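Local coordinates for major capsid protein (PDB 5J7O), which forms the outer protein shell of the large double-stranded DNA virus Faustovirus, its double jelly-roll subunits assembling in threes into capsomers, at the interface of chains A and B. Numbering follows the deposited sequence. Chains: chain A/B, major capsid protein.

Contact 1: the interface of chains A and B. Residues chain A 477-479, 519; chain B 239-240, 269-271.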
# COMPACT_ATOMS: atom_id res chain seq x y z
N GLU A 477 -20.87 1.68 9.02
CA GLU A 477 -21.73 1.13 7.97
C GLU A 477 -21.45 -0.35 7.79
O GLU A 477 -20.35 -0.72 7.34
CB GLU A 477 -21.51 1.88 6.66
CG GLU A 477 -22.21 1.26 5.46
CD GLU A 477 -23.70 1.56 5.41
OE1 GLU A 477 -24.20 2.26 6.32
OE2 GLU A 477 -24.37 1.10 4.46
N PRO A 478 -22.39 -1.24 8.12
CA PRO A 478 -22.13 -2.67 7.98
C PRO A 478 -22.07 -3.11 6.52
O PRO A 478 -22.75 -2.57 5.65
CB PRO A 478 -23.32 -3.32 8.70
CG PRO A 478 -23.93 -2.23 9.53
CD PRO A 478 -23.68 -0.97 8.77
N VAL A 479 -21.22 -4.11 6.27
CA VAL A 479 -21.15 -4.80 4.99
C VAL A 479 -21.23 -6.29 5.29
O VAL A 479 -20.41 -6.82 6.05
CB VAL A 479 -19.87 -4.47 4.21
CG1 VAL A 479 -19.75 -5.36 2.98
CG2 VAL A 479 -19.88 -3.00 3.80
N VAL A 519 -17.21 5.57 7.94
CA VAL A 519 -17.63 6.59 6.99
C VAL A 519 -17.38 7.96 7.61
O VAL A 519 -17.93 8.27 8.68
CB VAL A 519 -19.10 6.41 6.59
CG1 VAL A 519 -19.54 7.55 5.68
CG2 VAL A 519 -19.30 5.07 5.90
N VAL B 239 -22.01 -4.31 -3.08
CA VAL B 239 -22.38 -5.06 -1.89
C VAL B 239 -23.36 -4.28 -1.02
O VAL B 239 -24.25 -4.86 -0.41
CB VAL B 239 -21.12 -5.46 -1.09
CG1 VAL B 239 -20.20 -6.31 -1.96
CG2 VAL B 239 -20.38 -4.24 -0.57
N ASN B 240 -23.20 -2.96 -0.97
CA ASN B 240 -24.15 -2.06 -0.33
C ASN B 240 -24.80 -1.20 -1.41
O ASN B 240 -24.11 -0.70 -2.30
CB ASN B 240 -23.48 -1.18 0.72
CG ASN B 240 -23.03 -1.96 1.94
OD1 ASN B 240 -22.87 -3.18 1.89
ND2 ASN B 240 -22.82 -1.26 3.05
N ALA B 269 -28.95 -0.07 3.84
CA ALA B 269 -27.62 0.52 3.78
C ALA B 269 -27.72 2.03 3.62
O ALA B 269 -28.67 2.56 3.03
CB ALA B 269 -26.82 -0.08 2.63
N ALA B 270 -26.73 2.73 4.16
CA ALA B 270 -26.65 4.18 4.04
C ALA B 270 -25.76 4.64 2.90
O ALA B 270 -25.92 5.77 2.43
CB ALA B 270 -26.15 4.80 5.35
N ILE B 271 -24.83 3.80 2.44
CA ILE B 271 -23.96 4.11 1.32
C ILE B 271 -24.07 3.00 0.29
O ILE B 271 -24.62 1.93 0.55
CB ILE B 271 -22.49 4.30 1.75
CG1 ILE B 271 -21.90 2.97 2.23
CG2 ILE B 271 -22.37 5.36 2.83
CD1 ILE B 271 -20.42 3.02 2.53
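This patch joins two subunits of a double jelly-roll capsid protein, a family whose members typically form trimeric capsomers. Strand 473-490 of chain A meets B:Val239, the short strand 240-240 and the loop 269-271 of chain B. The carboxylate of A:Glu477 leads the contact. Its OE2 takes the backbone N-H of B:Ala270 at 2.9 Å, on the syn lone pair. The N-H of B:Ile271 and the amide ND2 of B:Asn240 also point at OE2, but both bonds are weak. The same oxygen therefore faces several N-H groups, which would favour a charged carboxylate.

B:Asn240 reaches tip to tip toward A:Glu477, the amide and carboxylate planes turned 65° apart. Its main bond runs from ND2 to the backbone O of A:Pro478 at 2.9 Å. The acceptor lies in the plane of the side-chain amide, while ND2 sits somewhat above the plane of the carbonyl.

Apolar groups flank these bonds. CG2 of A:Val479 lies 3.8 Å from CG of B:Asn240, and its CG1 meets CG2 of B:Val239 at the same distance. B:Ile271 slides past A:Glu477 in the opposite direction, with CG1 3.7 Å from the glutamate CG. Its CD1 goes on to meet CG2 of A:Val519, on strand 503-521, tip to tip. A:Glu477 has CG anti to the backbone N (chi1 172°) and then bends at chi2 (77°), which turns the carboxylate toward B:Ala270.

Contact 2: the interface of chains A and B. Residues chain A 238, 272-274, 276; chain B 176, 229, 279-281, 284-287, 465.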
# COMPACT_ATOMS: atom_id res chain seq x y z
N LEU A 238 -6.34 -21.82 -4.90
CA LEU A 238 -6.67 -21.37 -6.25
C LEU A 238 -8.18 -21.20 -6.39
O LEU A 238 -8.96 -22.08 -6.02
CB LEU A 238 -6.15 -22.39 -7.27
CG LEU A 238 -4.64 -22.59 -7.33
CD1 LEU A 238 -4.29 -23.70 -8.29
CD2 LEU A 238 -3.95 -21.29 -7.72
N THR A 272 -5.12 -18.78 -14.11
CA THR A 272 -5.00 -19.49 -12.84
C THR A 272 -4.58 -18.47 -11.79
O THR A 272 -3.45 -17.96 -11.83
CB THR A 272 -3.98 -20.63 -12.93
OG1 THR A 272 -4.42 -21.59 -13.90
CG2 THR A 272 -3.84 -21.31 -11.58
N ALA A 273 -5.48 -18.17 -10.85
CA ALA A 273 -5.25 -17.10 -9.90
C ALA A 273 -5.77 -17.50 -8.52
O ALA A 273 -6.71 -18.28 -8.39
CB ALA A 273 -5.92 -15.79 -10.35
N ARG A 274 -5.15 -16.93 -7.50
CA ARG A 274 -5.54 -17.10 -6.11
C ARG A 274 -5.71 -15.73 -5.47
O ARG A 274 -5.17 -14.73 -5.94
CB ARG A 274 -4.51 -17.92 -5.32
CG ARG A 274 -3.10 -17.37 -5.47
CD ARG A 274 -2.11 -18.08 -4.57
NE ARG A 274 -0.75 -17.63 -4.85
CZ ARG A 274 0.28 -17.80 -4.04
NH1 ARG A 274 0.12 -18.41 -2.87
NH2 ARG A 274 1.48 -17.36 -4.38
N LEU A 276 -5.52 -12.84 -2.41
CA LEU A 276 -4.84 -12.33 -1.23
C LEU A 276 -5.86 -11.64 -0.34
O LEU A 276 -6.82 -11.04 -0.82
CB LEU A 276 -3.72 -11.35 -1.60
CG LEU A 276 -2.55 -11.81 -2.46
CD1 LEU A 276 -1.57 -10.66 -2.66
CD2 LEU A 276 -1.86 -13.01 -1.85
N ARG B 176 5.41 -23.85 -9.43
CA ARG B 176 5.50 -22.50 -8.91
C ARG B 176 6.96 -22.14 -8.76
O ARG B 176 7.81 -23.02 -8.61
CB ARG B 176 4.79 -22.36 -7.56
CG ARG B 176 5.74 -22.29 -6.38
CD ARG B 176 5.03 -22.61 -5.08
NE ARG B 176 3.96 -21.67 -4.77
CZ ARG B 176 2.95 -21.93 -3.94
NH1 ARG B 176 2.86 -23.11 -3.34
NH2 ARG B 176 2.03 -21.00 -3.71
N GLU B 229 5.64 -11.93 -8.46
CA GLU B 229 4.33 -11.54 -8.95
C GLU B 229 3.85 -10.28 -8.25
O GLU B 229 4.21 -10.00 -7.10
CB GLU B 229 3.33 -12.68 -8.76
CG GLU B 229 3.08 -13.05 -7.30
CD GLU B 229 2.27 -14.32 -7.16
OE1 GLU B 229 1.95 -14.95 -8.20
OE2 GLU B 229 1.94 -14.70 -6.02
N VAL B 279 -5.77 -10.13 -6.32
CA VAL B 279 -5.46 -11.45 -6.84
C VAL B 279 -4.05 -11.42 -7.41
O VAL B 279 -3.57 -10.38 -7.88
CB VAL B 279 -6.47 -11.91 -7.91
CG1 VAL B 279 -7.86 -12.04 -7.32
CG2 VAL B 279 -6.47 -10.95 -9.09
N VAL B 280 -3.38 -12.56 -7.35
CA VAL B 280 -2.08 -12.76 -7.98
C VAL B 280 -2.19 -13.96 -8.90
O VAL B 280 -2.93 -14.91 -8.64
CB VAL B 280 -0.95 -12.94 -6.95
CG1 VAL B 280 -0.75 -11.67 -6.14
CG2 VAL B 280 -1.27 -14.11 -6.02
N PHE B 281 -1.45 -13.91 -10.01
CA PHE B 281 -1.44 -15.00 -10.97
C PHE B 281 -0.13 -14.98 -11.76
O PHE B 281 -0.11 -15.02 -12.99
CB PHE B 281 -2.66 -14.94 -11.89
CG PHE B 281 -2.95 -13.57 -12.46
CD1 PHE B 281 -3.71 -12.65 -11.76
CD2 PHE B 281 -2.47 -13.22 -13.71
CE1 PHE B 281 -3.98 -11.40 -12.29
CE2 PHE B 281 -2.73 -11.98 -14.25
CZ PHE B 281 -3.48 -11.06 -13.53
N GLN B 284 4.76 -17.05 -8.73
CA GLN B 284 4.61 -17.73 -7.45
C GLN B 284 3.28 -18.47 -7.31
O GLN B 284 3.15 -19.32 -6.42
CB GLN B 284 4.75 -16.73 -6.29
CG GLN B 284 6.18 -16.32 -5.99
CD GLN B 284 6.77 -15.40 -7.04
OE1 GLN B 284 6.09 -14.50 -7.54
NE2 GLN B 284 8.03 -15.62 -7.38
N THR B 285 2.31 -18.18 -8.17
CA THR B 285 1.03 -18.87 -8.11
C THR B 285 1.12 -20.20 -8.86
O THR B 285 1.56 -20.21 -10.02
CB THR B 285 -0.08 -18.00 -8.71
OG1 THR B 285 -0.31 -16.87 -7.86
CG2 THR B 285 -1.37 -18.79 -8.85
N PRO B 286 0.73 -21.31 -8.25
CA PRO B 286 0.88 -22.62 -8.91
C PRO B 286 0.01 -22.70 -10.16
O PRO B 286 -1.17 -22.37 -10.14
CB PRO B 286 0.42 -23.61 -7.84
CG PRO B 286 0.51 -22.87 -6.55
CD PRO B 286 0.20 -21.44 -6.88
N LYS B 287 0.62 -23.16 -11.26
CA LYS B 287 -0.06 -23.27 -12.54
C LYS B 287 0.30 -24.59 -13.20
O LYS B 287 1.36 -25.17 -12.94
CB LYS B 287 0.31 -22.12 -13.48
CG LYS B 287 -0.02 -20.74 -12.95
CD LYS B 287 0.39 -19.66 -13.94
CE LYS B 287 0.03 -18.27 -13.43
NZ LYS B 287 0.33 -17.22 -14.44
N TRP B 465 9.81 -22.57 -0.50
CA TRP B 465 9.63 -21.62 -1.60
C TRP B 465 9.31 -20.22 -1.10
O TRP B 465 9.57 -19.24 -1.80
CB TRP B 465 8.53 -22.11 -2.53
CG TRP B 465 7.17 -22.11 -1.90
CD1 TRP B 465 6.60 -23.12 -1.18
CD2 TRP B 465 6.21 -21.05 -1.93
NE1 TRP B 465 5.35 -22.75 -0.76
CE2 TRP B 465 5.08 -21.49 -1.21
CE3 TRP B 465 6.19 -19.77 -2.50
CZ2 TRP B 465 3.95 -20.69 -1.03
CZ3 TRP B 465 5.06 -18.98 -2.33
CH2 TRP B 465 3.96 -19.45 -1.60
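Strand 273-280 of chain A meets the end of the same strand in chain B, and the B loop that follows packs against it. An antiparallel bridge pairs A:Arg274 with B:Val280. A:Arg274 N donates to B:Val280 O at 3.2 Å, and B:Val280 N donates back to A:Arg274 O at 3.1 Å. Both donors lie nearly along the C=O axis.

The side chain of A:Arg274 leaves in the crowded position between backbone N and carbonyl carbon (chi1 52°), then runs extended to NE. NE donates to the hydroxyl OG1 of B:Thr285 at 3.1 Å, in the guanidinium plane. NH2 makes a salt bridge to OE2 of B:Glu229 at 3.2 Å. OE2 takes it on its syn lone pair, with the guanidinium and carboxylate planes 52° apart. OG1 of B:Thr285 itself donates to OE1 of B:Glu229 at 3.0 Å, so the threonine links the two charged groups.

B:Arg176 crosses A:Arg274 at about a right angle, with its NH2 3.3 Å from NH1 of A:Arg274. The ring of B:Trp465 and B:Pro286 hold opposite faces of the B:Arg176 guanidinium, and its NE bonds to B:Gln284 O. B:Glu229 may offset part of this like-charge approach.

CD1 of A:Leu276 packs on CG1 of B:Val280 at 3.7 Å. A:Leu238, at the end of strand 232-238, meets the methyl of B:Thr285. The site lies where the start of strand 273-280 in A meets its end in B.

Contact 3: the interface of chains A and B. Residues chain A 66, 69, 71, 306; chain B 571-573, 580-583.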
# COMPACT_ATOMS: atom_id res chain seq x y z
N PHE A 66 35.15 14.68 7.11
CA PHE A 66 34.38 15.27 8.18
C PHE A 66 35.20 15.30 9.46
O PHE A 66 36.02 14.41 9.71
CB PHE A 66 33.06 14.52 8.41
CG PHE A 66 33.23 13.09 8.84
CD1 PHE A 66 33.40 12.09 7.90
CD2 PHE A 66 33.20 12.75 10.18
CE1 PHE A 66 33.54 10.77 8.29
CE2 PHE A 66 33.34 11.43 10.57
CZ PHE A 66 33.52 10.44 9.63
N MET A 69 33.89 12.43 14.69
CA MET A 69 32.67 12.45 15.47
C MET A 69 32.08 11.05 15.52
O MET A 69 32.05 10.35 14.50
CB MET A 69 31.65 13.43 14.88
CG MET A 69 30.27 13.35 15.48
SD MET A 69 29.00 13.36 14.21
CE MET A 69 29.55 11.99 13.19
N TYR A 71 28.80 8.63 17.75
CA TYR A 71 27.62 8.68 18.60
C TYR A 71 27.38 7.32 19.25
O TYR A 71 27.80 6.28 18.76
CB TYR A 71 26.37 9.14 17.83
CG TYR A 71 25.91 8.24 16.71
CD1 TYR A 71 25.03 7.19 16.94
CD2 TYR A 71 26.31 8.47 15.40
CE1 TYR A 71 24.59 6.37 15.92
CE2 TYR A 71 25.88 7.66 14.36
CZ TYR A 71 25.02 6.61 14.63
OH TYR A 71 24.59 5.80 13.60
N PRO A 306 20.42 15.40 13.46
CA PRO A 306 21.79 15.42 14.02
C PRO A 306 22.46 16.78 13.95
O PRO A 306 23.16 17.16 14.90
CB PRO A 306 22.53 14.38 13.16
CG PRO A 306 21.46 13.45 12.71
CD PRO A 306 20.23 14.28 12.51
N PHE B 571 26.08 2.77 12.21
CA PHE B 571 27.24 3.45 12.78
C PHE B 571 27.55 4.76 12.06
O PHE B 571 28.58 5.38 12.36
CB PHE B 571 28.47 2.54 12.76
CG PHE B 571 28.22 1.18 13.34
CD1 PHE B 571 28.20 0.99 14.71
CD2 PHE B 571 28.01 0.08 12.52
CE1 PHE B 571 27.98 -0.26 15.26
CE2 PHE B 571 27.79 -1.17 13.05
CZ PHE B 571 27.77 -1.34 14.42
N CYS B 572 26.71 5.18 11.13
CA CYS B 572 26.88 6.45 10.43
C CYS B 572 25.59 7.25 10.55
O CYS B 572 24.53 6.72 10.88
CB CYS B 572 27.24 6.25 8.95
SG CYS B 572 25.96 5.45 7.97
N LEU B 573 25.69 8.55 10.26
CA LEU B 573 24.53 9.43 10.38
C LEU B 573 23.60 9.32 9.18
O LEU B 573 22.39 9.53 9.33
CB LEU B 573 24.98 10.88 10.56
CG LEU B 573 25.55 11.26 11.93
CD1 LEU B 573 25.96 12.72 11.94
CD2 LEU B 573 24.54 10.97 13.03
N PRO B 580 30.93 10.27 3.39
CA PRO B 580 31.05 9.54 4.66
C PRO B 580 30.44 10.32 5.81
O PRO B 580 30.45 11.55 5.83
CB PRO B 580 32.56 9.37 4.83
CG PRO B 580 33.13 9.54 3.46
CD PRO B 580 32.24 10.51 2.76
N SER B 581 29.90 9.58 6.79
CA SER B 581 29.25 10.22 7.92
C SER B 581 29.43 9.45 9.23
O SER B 581 28.62 9.62 10.14
CB SER B 581 27.75 10.41 7.64
OG SER B 581 27.15 9.18 7.27
N GLY B 582 30.47 8.63 9.34
CA GLY B 582 30.71 7.84 10.54
C GLY B 582 30.97 6.40 10.19
O GLY B 582 30.47 5.87 9.19
N HIS B 583 31.76 5.73 11.02
CA HIS B 583 32.12 4.34 10.79
C HIS B 583 32.72 3.76 12.06
O HIS B 583 33.06 4.48 13.00
CB HIS B 583 33.10 4.20 9.62
CG HIS B 583 34.38 4.96 9.81
ND1 HIS B 583 34.54 6.25 9.38
CD2 HIS B 583 35.55 4.60 10.39
CE1 HIS B 583 35.76 6.66 9.68
NE2 HIS B 583 36.39 5.68 10.29
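This mostly apolar patch of the trimer interface brings the loop after strand 567-570 of chain B against chain A. B:Leu573 points its two methyls into a group of chain A side chains. The leucine has CG anti to its carbonyl carbon (chi1 -74°). CD1 meets the sulfur SD of A:Met69 at 3.8 Å, the two side chains crossing obliquely. The methionine is bent at chi2 and chi3, which folds its CE back toward the same methyl. CD2 touches the ring of A:Tyr71 at CE2, also at 3.8 Å, as leucine and tyrosine slide past each other in opposite directions. A:Pro306, in the 3-10 helix 306-308, passes the leucine in the same manner, with CG 4.0 Å from CD2.

A:Phe66 lies further along the same loop and crosses B:Pro580 obliquely. Its CE1 is 3.9 Å from B:Pro580 CB, and its tip atom CZ is 3.6 Å from the backbone N of B:Gly582. The ring packs on both the proline side chain and the loop backbone.

A:Tyr71, on strand 69-76, has CG in the crowded position (chi1 63°). Its ring edge faces the backbone of B:Cys572. The phenol OH donates to B:Cys572 O at 2.9 Å, from above the carbonyl plane at a C=O...O angle of 112°.

Contact 4: the interface of chains A and B. Residues chain A 71, 73-75, 102, 104, 296, 395, 397; chain B 537, 540, 544, 548, 552-553.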
# COMPACT_ATOMS: atom_id res chain seq x y z
N TYR A 71 28.80 8.63 17.75
CA TYR A 71 27.62 8.68 18.60
C TYR A 71 27.38 7.32 19.25
O TYR A 71 27.80 6.28 18.76
CB TYR A 71 26.37 9.14 17.83
CG TYR A 71 25.91 8.24 16.71
CD1 TYR A 71 25.03 7.19 16.94
CD2 TYR A 71 26.31 8.47 15.40
CE1 TYR A 71 24.59 6.37 15.92
CE2 TYR A 71 25.88 7.66 14.36
CZ TYR A 71 25.02 6.61 14.63
OH TYR A 71 24.59 5.80 13.60
N TYR A 73 24.09 5.52 21.93
CA TYR A 73 22.86 5.68 22.69
C TYR A 73 23.08 5.34 24.16
O TYR A 73 24.04 4.65 24.52
CB TYR A 73 21.75 4.80 22.10
CG TYR A 73 21.18 5.32 20.81
CD1 TYR A 73 20.10 6.19 20.80
CD2 TYR A 73 21.73 4.96 19.59
CE1 TYR A 73 19.57 6.66 19.62
CE2 TYR A 73 21.21 5.43 18.40
CZ TYR A 73 20.13 6.29 18.42
OH TYR A 73 19.61 6.77 17.24
N GLN A 74 22.19 5.84 25.00
CA GLN A 74 22.23 5.55 26.43
C GLN A 74 20.81 5.44 26.97
O GLN A 74 19.90 6.14 26.52
CB GLN A 74 23.02 6.61 27.21
CG GLN A 74 23.22 6.26 28.68
CD GLN A 74 24.44 6.93 29.28
OE1 GLN A 74 25.56 6.42 29.17
NE2 GLN A 74 24.24 8.07 29.93
N LYS A 75 20.64 4.55 27.94
CA LYS A 75 19.36 4.23 28.54
C LYS A 75 19.26 4.86 29.92
O LYS A 75 20.25 4.91 30.66
CB LYS A 75 19.20 2.71 28.65
CG LYS A 75 17.87 2.23 29.19
CD LYS A 75 17.75 0.72 28.99
CE LYS A 75 18.69 -0.02 29.93
NZ LYS A 75 18.48 -1.49 29.91
N ASP A 102 18.66 12.60 18.94
CA ASP A 102 17.36 11.95 18.83
C ASP A 102 17.04 11.14 20.08
O ASP A 102 17.92 10.52 20.68
CB ASP A 102 17.32 11.05 17.59
CG ASP A 102 18.42 10.01 17.58
OD1 ASP A 102 19.54 10.33 17.15
OD2 ASP A 102 18.15 8.86 18.00
N VAL A 104 14.05 8.46 22.09
CA VAL A 104 12.94 7.52 22.00
C VAL A 104 12.77 6.87 23.36
O VAL A 104 13.73 6.66 24.10
CB VAL A 104 13.19 6.47 20.89
CG1 VAL A 104 14.38 5.58 21.22
CG2 VAL A 104 11.94 5.64 20.64
N PHE A 296 8.35 1.77 21.47
CA PHE A 296 9.48 2.70 21.46
C PHE A 296 8.96 4.01 20.86
O PHE A 296 9.10 4.26 19.66
CB PHE A 296 10.66 2.14 20.67
CG PHE A 296 11.56 1.25 21.48
CD1 PHE A 296 11.21 -0.06 21.75
CD2 PHE A 296 12.77 1.73 21.97
CE1 PHE A 296 12.04 -0.88 22.49
CE2 PHE A 296 13.60 0.91 22.71
CZ PHE A 296 13.24 -0.39 22.97
N TYR A 395 15.82 6.67 25.91
CA TYR A 395 17.00 6.47 25.07
C TYR A 395 17.43 7.80 24.49
O TYR A 395 16.63 8.50 23.87
CB TYR A 395 16.72 5.47 23.95
CG TYR A 395 16.56 4.03 24.40
CD1 TYR A 395 15.51 3.64 25.22
CD2 TYR A 395 17.45 3.05 23.97
CE1 TYR A 395 15.36 2.33 25.62
CE2 TYR A 395 17.31 1.74 24.36
CZ TYR A 395 16.26 1.38 25.18
OH TYR A 395 16.12 0.07 25.58
N ASN A 397 20.46 9.71 22.12
CA ASN A 397 21.63 9.63 21.24
C ASN A 397 22.63 10.69 21.68
O ASN A 397 22.30 11.88 21.73
CB ASN A 397 21.22 9.84 19.79
CG ASN A 397 22.26 9.33 18.81
OD1 ASN A 397 23.39 9.01 19.20
ND2 ASN A 397 21.90 9.25 17.54
N TYR B 537 26.87 -0.64 21.12
CA TYR B 537 25.45 -0.79 21.37
C TYR B 537 25.28 -1.65 22.61
O TYR B 537 25.77 -2.78 22.65
CB TYR B 537 24.73 -1.44 20.18
CG TYR B 537 24.36 -0.48 19.08
CD1 TYR B 537 23.24 0.33 19.18
CD2 TYR B 537 25.13 -0.39 17.93
CE1 TYR B 537 22.90 1.21 18.17
CE2 TYR B 537 24.80 0.49 16.91
CZ TYR B 537 23.68 1.29 17.04
OH TYR B 537 23.35 2.16 16.03
N TYR B 540 20.09 -4.19 23.75
CA TYR B 540 18.79 -3.59 23.47
C TYR B 540 17.88 -4.61 22.80
O TYR B 540 18.34 -5.53 22.11
CB TYR B 540 18.93 -2.36 22.57
CG TYR B 540 19.73 -1.23 23.18
CD1 TYR B 540 19.67 -0.97 24.55
CD2 TYR B 540 20.56 -0.44 22.40
CE1 TYR B 540 20.40 0.06 25.11
CE2 TYR B 540 21.30 0.59 22.96
CZ TYR B 540 21.22 0.83 24.31
OH TYR B 540 21.95 1.85 24.87
N PHE B 544 14.44 -2.35 18.65
CA PHE B 544 15.23 -1.12 18.53
C PHE B 544 15.98 -1.09 17.20
O PHE B 544 16.03 -0.05 16.53
CB PHE B 544 16.20 -1.00 19.70
CG PHE B 544 17.00 0.27 19.71
CD1 PHE B 544 16.49 1.43 20.28
CD2 PHE B 544 18.27 0.31 19.15
CE1 PHE B 544 17.22 2.60 20.29
CE2 PHE B 544 19.01 1.48 19.16
CZ PHE B 544 18.48 2.63 19.73
N TYR B 548 13.15 1.11 15.23
CA TYR B 548 13.54 2.49 15.54
C TYR B 548 14.64 2.99 14.61
O TYR B 548 14.51 4.07 14.02
CB TYR B 548 13.99 2.61 17.00
CG TYR B 548 14.46 4.01 17.30
CD1 TYR B 548 15.79 4.28 17.57
CD2 TYR B 548 13.57 5.08 17.26
CE1 TYR B 548 16.22 5.57 17.82
CE2 TYR B 548 13.99 6.37 17.52
CZ TYR B 548 15.31 6.61 17.80
OH TYR B 548 15.73 7.89 18.05
N ASN B 552 14.37 6.22 11.99
CA ASN B 552 14.99 7.50 12.28
C ASN B 552 15.98 7.91 11.19
O ASN B 552 15.96 9.06 10.73
CB ASN B 552 15.68 7.46 13.64
CG ASN B 552 16.27 8.80 14.04
OD1 ASN B 552 15.54 9.73 14.39
ND2 ASN B 552 17.59 8.90 14.01
N TYR B 553 16.83 6.99 10.76
CA TYR B 553 17.95 7.30 9.88
C TYR B 553 17.62 7.02 8.42
O TYR B 553 16.65 6.33 8.09
CB TYR B 553 19.18 6.49 10.28
CG TYR B 553 19.76 6.82 11.63
CD1 TYR B 553 19.31 6.19 12.78
CD2 TYR B 553 20.77 7.77 11.76
CE1 TYR B 553 19.84 6.49 14.02
CE2 TYR B 553 21.31 8.08 12.99
CZ TYR B 553 20.84 7.44 14.12
OH TYR B 553 21.38 7.74 15.35
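In this double jelly-roll protein, helix 542-552 of chain B, with the residues beside it, presses an aromatic row onto strands of chain A. A:Asp102 is the polar centre. Its OD2 takes the phenol OH of B:Tyr548 at 2.6 Å on the anti lone pair, and the OH of A:Tyr73 at 2.7 Å on the syn lone pair. OD1 accepts ND2 of A:Asn397 at 2.6 Å. The carboxylate is thus held from both oxygens, which may favour its charged form.

The OH of B:Tyr553 comes tip to tip with that of A:Tyr73 at 2.8 Å, in a hydrogen bond of undecided direction. It also accepts a bent hydrogen bond from ND2 of A:Asn397 at 2.7 Å.

CZ of B:Phe544 stands over the centre of the A:Tyr73 ring, edge to face, with the planes 85° apart. A:Asn397 lies on the opposite face. B:Phe544 has CG anti to the backbone N (chi1 -177°), which sends the ring out from the helix. Its CE1 meets CD2 of A:Tyr395 at 3.7 Å. A:Tyr395 in turn sets its CE2 edge on the face of B:Tyr540, with 63° between the planes. CG1 of A:Val104 sits over the face of B:Tyr548, 3.7 Å from the ring centroid. The B helix and its flanking residues thus pack on strands 69-76, 99-109, 293-298 and 389-401 of the neighbouring subunit.

The four contacts belong to one interface between two copies of the capsid protein, in a deposited assembly of three. Contacts 3 and 4 are neighbours, their C-alpha centres about 15 Å apart, and share A:Tyr71 on strand 69-76. Contact 1 lies about 31 Å from contact 2, 53 Å from contact 3 and 45 Å from contact 4. Contact 2 is about 44 Å from contact 3 and 41 Å from contact 4. Two segments, near 238-240 and 269-274, supply adjoining residues to contact 1 from chain B and contact 2 from chain A. Such unlike surfaces suit a cyclic trimer; their spread may help fix the subunits' relation.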